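Local coordinates for protein geobacter metallireducens SMUG1 (Geobacter metallireducens, PDB 5H9I) that is a SMUG1 protein of the uracil-DNA glycosylase superfamily and holds xanthine in a pocket, at residues Ile212-Ala217 against Arg223-Thr228. Sequence-based numbering, arbitrary orientation.
Sequences IHPSPA and RDWAGT. With XAN (xanthine), chain B.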
# COMPACT_ATOMS: atom_id res chain seq x y z
N ILE A 212 -1.67 -14.38 3.18
CA ILE A 212 -0.21 -14.45 3.39
C ILE A 212 0.44 -13.26 2.63
O ILE A 212 0.10 -12.99 1.47
CB ILE A 212 0.29 -15.82 2.92
CG1 ILE A 212 1.74 -15.97 3.12
CG2 ILE A 212 -0.19 -16.13 1.54
CD1 ILE A 212 2.14 -17.48 2.92
N HIS A 213 1.48 -12.71 3.23
CA HIS A 213 2.27 -11.70 2.54
C HIS A 213 3.21 -12.36 1.55
O HIS A 213 3.76 -13.43 1.81
CB HIS A 213 3.05 -10.93 3.58
CG HIS A 213 3.67 -9.70 3.06
ND1 HIS A 213 4.77 -9.73 2.23
CD2 HIS A 213 3.33 -8.40 3.20
CE1 HIS A 213 5.09 -8.49 1.90
NE2 HIS A 213 4.26 -7.69 2.51
N PRO A 214 3.40 -11.76 0.39
CA PRO A 214 4.18 -12.38 -0.70
C PRO A 214 5.71 -12.33 -0.52
O PRO A 214 6.33 -12.89 -1.42
CB PRO A 214 3.70 -11.60 -1.96
CG PRO A 214 3.33 -10.25 -1.46
CD PRO A 214 2.66 -10.55 -0.14
N SER A 215 6.21 -11.68 0.48
CA SER A 215 7.70 -11.58 0.59
C SER A 215 8.37 -12.92 0.78
O SER A 215 7.81 -13.89 1.35
CB SER A 215 8.22 -10.54 1.52
OG SER A 215 8.58 -11.09 2.68
N PRO A 216 9.58 -13.00 0.30
CA PRO A 216 10.36 -14.19 0.64
C PRO A 216 10.57 -14.46 2.10
O PRO A 216 11.10 -15.53 2.39
CB PRO A 216 11.65 -13.91 -0.09
CG PRO A 216 11.31 -13.10 -1.27
CD PRO A 216 10.17 -12.22 -0.81
N ALA A 217 10.23 -13.58 3.00
CA ALA A 217 10.40 -13.87 4.43
C ALA A 217 9.43 -14.91 4.95
O ALA A 217 9.58 -15.36 6.06
CB ALA A 217 10.39 -12.57 5.18
N ARG A 223 7.31 -21.19 -1.72
CA ARG A 223 6.84 -22.42 -2.35
C ARG A 223 5.66 -22.26 -3.26
O ARG A 223 5.67 -22.70 -4.40
CB ARG A 223 6.46 -23.36 -1.26
CG ARG A 223 6.02 -24.72 -1.81
CD ARG A 223 5.74 -25.68 -0.66
NE ARG A 223 4.63 -25.21 0.15
CZ ARG A 223 3.36 -25.27 -0.21
NH1 ARG A 223 2.52 -24.75 0.62
NH2 ARG A 223 3.01 -25.90 -1.34
N ASP A 224 4.62 -21.57 -2.81
CA ASP A 224 3.42 -21.40 -3.64
C ASP A 224 2.58 -20.26 -3.03
O ASP A 224 1.54 -20.49 -2.40
CB ASP A 224 2.57 -22.66 -3.62
CG ASP A 224 1.40 -22.57 -4.60
OD1 ASP A 224 1.37 -21.63 -5.44
OD2 ASP A 224 0.57 -23.47 -4.54
N TRP A 225 3.06 -19.00 -3.24
CA TRP A 225 2.30 -17.86 -2.69
C TRP A 225 0.86 -17.82 -3.28
O TRP A 225 -0.10 -17.72 -2.53
CB TRP A 225 3.05 -16.54 -2.86
CG TRP A 225 2.27 -15.44 -2.34
CD1 TRP A 225 2.04 -15.15 -1.04
CD2 TRP A 225 1.47 -14.57 -3.10
NE1 TRP A 225 1.14 -14.09 -0.94
CE2 TRP A 225 0.77 -13.72 -2.16
CE3 TRP A 225 1.28 -14.35 -4.43
CZ2 TRP A 225 -0.06 -12.72 -2.59
CZ3 TRP A 225 0.43 -13.44 -4.83
CH2 TRP A 225 -0.22 -12.59 -3.93
N ALA A 226 0.79 -17.97 -4.56
CA ALA A 226 -0.48 -17.78 -5.25
C ALA A 226 -1.47 -18.82 -4.83
O ALA A 226 -2.62 -18.52 -4.49
CB ALA A 226 -0.22 -17.82 -6.77
N GLY A 227 -1.04 -20.12 -4.76
CA GLY A 227 -1.95 -21.13 -4.29
C GLY A 227 -2.41 -21.03 -2.89
O GLY A 227 -3.54 -21.27 -2.51
N THR A 228 -1.55 -20.50 -2.03
CA THR A 228 -1.85 -20.28 -0.69
C THR A 228 -2.89 -19.14 -0.53
O THR A 228 -3.87 -19.22 0.16
CB THR A 228 -0.59 -19.94 0.14
OG1 THR A 228 0.36 -21.06 0.05
CG2 THR A 228 -0.94 -19.75 1.54
N9 XAN B . 6.09 -4.51 -0.66
C4 XAN B . 5.09 -3.72 -0.37
N3 XAN B . 4.49 -2.71 -0.98
C2 XAN B . 3.52 -2.13 -0.43
O2 XAN B . 3.03 -1.17 -0.98
N1 XAN B . 2.99 -2.53 0.73
C6 XAN B . 3.46 -3.53 1.42
O6 XAN B . 3.02 -3.87 2.52
C5 XAN B . 4.59 -4.17 0.90
N7 XAN B . 5.33 -5.19 1.31
C8 XAN B . 6.23 -5.40 0.36
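Trp-225 reaches from helix 219-235 to the loop that follows strand 207-211. Its indole NE1 donates a nearly straight hydrogen bond (175°) to Ile-212 O, 2.8 Å away. The acceptor lies in the plane of the indole. The N-H, however, meets the oxygen from above the carbonyl plane. CG of Trp-225 is anti to the backbone N (chi1 179°), which carries the ring out to the loop.

Pro-214 lies over one face of the indole. Its CB sits 3.7 Å from the centroid of the five-membered ring, a CH-pi contact only 13° off the ring normal. The bond at the ring edge and the proline on the face together probably limit the rotation of the indole. Ile-212 adds its CG2 methyl, 3.5 Å from Trp-225 CD1. The same methyl touches Thr-228 CG2 at 3.7 Å, about one helical turn further on. Outside the two segments, Phe-120 meets the Trp-225 ring with its plane steeply inclined.

The helix holds its own polar groups. Asp-224 O accepts from Thr-228 N and Thr-228 OG1, which approach from opposite faces of its plane. Asp-224 OD1 takes Gly-227 N in an Asx motif.

His-213 lies between the two anchoring residues in sequence, but its CB is directed away from segment 223-228, and its ring meets the xanthine. Ser-215 N donates to His-213 ND1 at 3.0 Å, near the ring plane. His-213 NE2 donates to xanthine N7 at 3.0 Å in a bent bond. Asn-139 ND2, Glu-111 OE1 and the backbone N of Met-60 and Phe-74 are also hydrogen-bonded to the xanthine. The arrangement is consistent with the histidine-bearing His-Pro-Ser loop of the uracil-DNA glycosylase superfamily, here held against the following helix beside the ligand pocket.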